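Local coordinates for putative transcription protein (Pseudomonas aeruginosa PAO1, PDB 4GCV) that probably binds DNA as a transcriptional regulator of the HxlR-like winged helix-turn-helix family, with a putative role in sensing oxidative stress, at residues I26-D31 with D40-S45. The protein carries 2 engineered substitutions. Residues are numbered along the deposited sequence; the frame is centred on the assembly and turned at random.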
ATOM      1  N   ILE B  26      -5.972   4.087  -6.610  1.00 33.24           N
ATOM      2  CA  ILE B  26      -5.939   5.169  -5.625  1.00 32.25           C
ATOM      3  C   ILE B  26      -6.934   6.233  -5.951  1.00 31.64           C
ATOM      4  O   ILE B  26      -7.599   6.741  -5.077  1.00 32.37           O
ATOM      5  CB  ILE B  26      -4.536   5.734  -5.491  1.00 33.09           C
ATOM      6  CG1 ILE B  26      -3.662   4.714  -4.755  1.00 32.58           C
ATOM      7  CG2 ILE B  26      -4.531   7.101  -4.797  1.00 33.37           C
ATOM      8  CD1 ILE B  26      -2.154   4.967  -5.046  1.00 37.45           C
ATOM      9  N   LEU B  27      -7.085   6.547  -7.232  1.00 31.59           N
ATOM     10  CA  LEU B  27      -7.952   7.631  -7.630  1.00 30.30           C
ATOM     11  C   LEU B  27      -9.390   7.209  -7.437  1.00 29.78           C
ATOM     12  O   LEU B  27     -10.187   7.948  -6.888  1.00 28.74           O
ATOM     13  CB  LEU B  27      -7.646   8.044  -9.083  1.00 30.99           C
ATOM     14  CG  LEU B  27      -6.357   8.836  -9.328  1.00 32.51           C
ATOM     15  CD1 LEU B  27      -6.327   9.260 -10.800  1.00 30.08           C
ATOM     16  CD2 LEU B  27      -6.274  10.111  -8.441  1.00 30.83           C
ATOM     17  N   ILE B  28      -9.725   5.996  -7.865  1.00 30.03           N
ATOM     18  CA  ILE B  28     -11.085   5.498  -7.699  1.00 30.07           C
ATOM     19  C   ILE B  28     -11.462   5.297  -6.226  1.00 30.21           C
ATOM     20  O   ILE B  28     -12.517   5.778  -5.768  1.00 30.76           O
ATOM     21  CB  ILE B  28     -11.293   4.188  -8.507  1.00 31.60           C
ATOM     22  CG1 ILE B  28     -11.057   4.432  -9.998  1.00 31.14           C
ATOM     23  CG2 ILE B  28     -12.676   3.616  -8.290  1.00 29.96           C
ATOM     24  CD1 ILE B  28     -10.741   3.129 -10.767  1.00 33.21           C
HETATM   25  N   MSE B  29     -10.601   4.642  -5.455  1.00 29.87           N
HETATM   26  CA  MSE B  29     -10.899   4.484  -4.028  1.00 30.73           C
HETATM   27  C   MSE B  29     -11.120   5.830  -3.347  1.00 32.11           C
HETATM   28  O   MSE B  29     -12.111   6.020  -2.603  1.00 34.98           O
HETATM   29  CB  MSE B  29      -9.822   3.668  -3.330  1.00 30.25           C
HETATM   30  CG  MSE B  29      -9.812   2.220  -3.732  1.00 32.16           C
HETATM   31 SE   MSE B  29     -11.633   1.419  -3.345  1.00 47.25          SE
HETATM   32  CE  MSE B  29     -11.294   1.224  -1.435  1.00 41.69           C
ATOM     33  N   ARG B  30     -10.237   6.793  -3.617  1.00 31.13           N
ATOM     34  CA  ARG B  30     -10.413   8.132  -3.095  1.00 31.38           C
ATOM     35  C   ARG B  30     -11.794   8.721  -3.397  1.00 31.80           C
ATOM     36  O   ARG B  30     -12.478   9.224  -2.499  1.00 32.67           O
ATOM     37  CB  ARG B  30      -9.328   9.048  -3.665  1.00 31.43           C
ATOM     38  CG  ARG B  30      -9.289  10.383  -3.043  1.00 33.25           C
ATOM     39  CD  ARG B  30      -8.223  11.296  -3.714  1.00 36.57           C
ATOM     40  NE  ARG B  30      -8.409  12.657  -3.231  1.00 37.36           N
ATOM     41  CZ  ARG B  30      -9.328  13.489  -3.708  1.00 40.01           C
ATOM     42  NH1 ARG B  30     -10.127  13.094  -4.700  1.00 38.59           N
ATOM     43  NH2 ARG B  30      -9.465  14.716  -3.193  1.00 38.82           N
ATOM     44  N   ASP B  31     -12.204   8.662  -4.657  1.00 30.23           N
ATOM     45  CA  ASP B  31     -13.516   9.193  -5.034  1.00 31.14           C
ATOM     46  C   ASP B  31     -14.643   8.400  -4.404  1.00 31.32           C
ATOM     47  O   ASP B  31     -15.670   8.985  -4.054  1.00 34.24           O
ATOM     48  CB  ASP B  31     -13.712   9.113  -6.555  1.00 31.17           C
ATOM     49  CG  ASP B  31     -13.019  10.210  -7.315  1.00 36.06           C
ATOM     50  OD1 ASP B  31     -12.813  11.313  -6.748  1.00 34.02           O
ATOM     51  OD2 ASP B  31     -12.701   9.970  -8.521  1.00 41.42           O
ATOM     52  N   ASP B  40     -20.924   6.584 -14.174  1.00 46.61           N
ATOM     53  CA  ASP B  40     -20.685   7.837 -14.882  1.00 47.36           C
ATOM     54  C   ASP B  40     -20.008   8.936 -14.060  1.00 46.03           C
ATOM     55  O   ASP B  40     -19.206   9.700 -14.611  1.00 45.69           O
ATOM     56  CB  ASP B  40     -21.935   8.354 -15.595  1.00 50.48           C
ATOM     57  CG  ASP B  40     -22.146   7.677 -16.957  1.00 53.37           C
ATOM     58  OD1 ASP B  40     -21.259   6.906 -17.405  1.00 53.75           O
ATOM     59  OD2 ASP B  40     -23.211   7.888 -17.566  1.00 57.39           O
ATOM     60  N   GLU B  41     -20.322   9.005 -12.760  1.00 44.83           N
ATOM     61  CA  GLU B  41     -19.594   9.872 -11.827  1.00 42.97           C
ATOM     62  C   GLU B  41     -18.135   9.528 -11.909  1.00 40.56           C
ATOM     63  O   GLU B  41     -17.317  10.388 -12.136  1.00 40.61           O
ATOM     64  CB  GLU B  41     -20.079   9.702 -10.377  1.00 43.08           C
ATOM     65  CG  GLU B  41     -21.456  10.290 -10.111  1.00 47.58           C
ATOM     66  CD  GLU B  41     -21.954  10.068  -8.678  1.00 51.61           C
ATOM     67  OE1 GLU B  41     -21.911   8.921  -8.135  1.00 47.65           O
ATOM     68  OE2 GLU B  41     -22.413  11.083  -8.105  1.00 55.35           O
ATOM     69  N   PHE B  42     -17.781   8.264 -11.749  1.00 39.18           N
ATOM     70  CA  PHE B  42     -16.366   7.950 -11.836  1.00 37.69           C
ATOM     71  C   PHE B  42     -15.769   8.347 -13.197  1.00 38.32           C
ATOM     72  O   PHE B  42     -14.676   8.872 -13.261  1.00 36.63           O
ATOM     73  CB  PHE B  42     -16.091   6.489 -11.524  1.00 36.32           C
ATOM     74  CG  PHE B  42     -16.363   6.104 -10.094  1.00 35.84           C
ATOM     75  CD1 PHE B  42     -15.448   6.414  -9.089  1.00 34.37           C
ATOM     76  CD2 PHE B  42     -17.504   5.367  -9.751  1.00 36.22           C
ATOM     77  CE1 PHE B  42     -15.705   6.021  -7.747  1.00 37.29           C
ATOM     78  CE2 PHE B  42     -17.744   4.968  -8.418  1.00 34.09           C
ATOM     79  CZ  PHE B  42     -16.862   5.302  -7.425  1.00 32.78           C
ATOM     80  N   SER B  43     -16.508   8.115 -14.272  1.00 39.75           N
ATOM     81  CA  SER B  43     -15.956   8.288 -15.588  1.00 41.61           C
ATOM     82  C   SER B  43     -15.640   9.738 -15.811  1.00 42.07           C
ATOM     83  O   SER B  43     -14.555  10.030 -16.254  1.00 40.98           O
ATOM     84  CB  SER B  43     -16.896   7.764 -16.695  1.00 43.48           C
ATOM     85  OG  SER B  43     -16.150   7.475 -17.894  1.00 47.18           O
ATOM     86  N   ARG B  44     -16.587  10.629 -15.484  1.00 43.90           N
ATOM     87  CA  ARG B  44     -16.478  12.037 -15.793  1.00 46.24           C
ATOM     88  C   ARG B  44     -15.424  12.652 -14.895  1.00 45.00           C
ATOM     89  O   ARG B  44     -14.582  13.434 -15.339  1.00 46.11           O
ATOM     90  CB  ARG B  44     -17.794  12.806 -15.576  1.00 48.18           C
ATOM     91  CG  ARG B  44     -19.064  12.207 -16.113  1.00 52.89           C
ATOM     92  CD  ARG B  44     -19.311  12.557 -17.530  1.00 60.13           C
ATOM     93  NE  ARG B  44     -20.694  12.309 -17.955  1.00 67.16           N
ATOM     94  CZ  ARG B  44     -21.109  11.240 -18.635  1.00 70.74           C
ATOM     95  NH1 ARG B  44     -20.246  10.267 -18.954  1.00 70.58           N
ATOM     96  NH2 ARG B  44     -22.392  11.133 -18.990  1.00 72.05           N
ATOM     97  N   SER B  45     -15.471  12.305 -13.629  1.00 43.65           N
ATOM     98  CA  SER B  45     -14.579  12.924 -12.670  1.00 43.27           C
ATOM     99  C   SER B  45     -13.119  12.535 -12.883  1.00 41.63           C
ATOM    100  O   SER B  45     -12.231  13.398 -12.857  1.00 41.72           O
ATOM    101  CB  SER B  45     -15.034  12.628 -11.248  1.00 41.77           C
ATOM    102  OG  SER B  45     -13.866  12.497 -10.460  1.00 46.18           O
TER
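Phe42 packs against Ile28 and Asp31 in a small buried helix-to-helix contact between helix 23-33 and helix 39-46. The two short segments run 125° apart in direction, with their axes 10.9 Å from each other at closest approach. The ring of Phe42 does most of the touching. Its CE1 corner lies 3.9 Å from CG2 of Ile28, and the two side chains cross at about a right angle. The same CE1 is 3.9 Å from CB of Asp31 and also meets the backbone O of Ile28, obliquely to the ring. In Phe42, CG is anti to the carbonyl carbon (chi1 -67°), which carries the ring across to helix 23-33. Next to the Phe42 ring, Ser45 OG may give a weak hydrogen bond to Asp31 OD2 at 3.4 Å, but this bond is doubtful because that oxygen is not securely placed. Asp31 OD1 makes a long salt bridge to Arg30 NH1 at 3.8 Å. Leu53 of helix 50-62 touches Phe42, and Leu57 and Leu60 of that helix touch Ile28. Arg155 of the second subunit packs on Asp31. This three-helix packing is characteristic of the helix-turn-helix core of HxlR-like winged-helix regulators, in which helix 50-62 is probably the DNA-recognition helix.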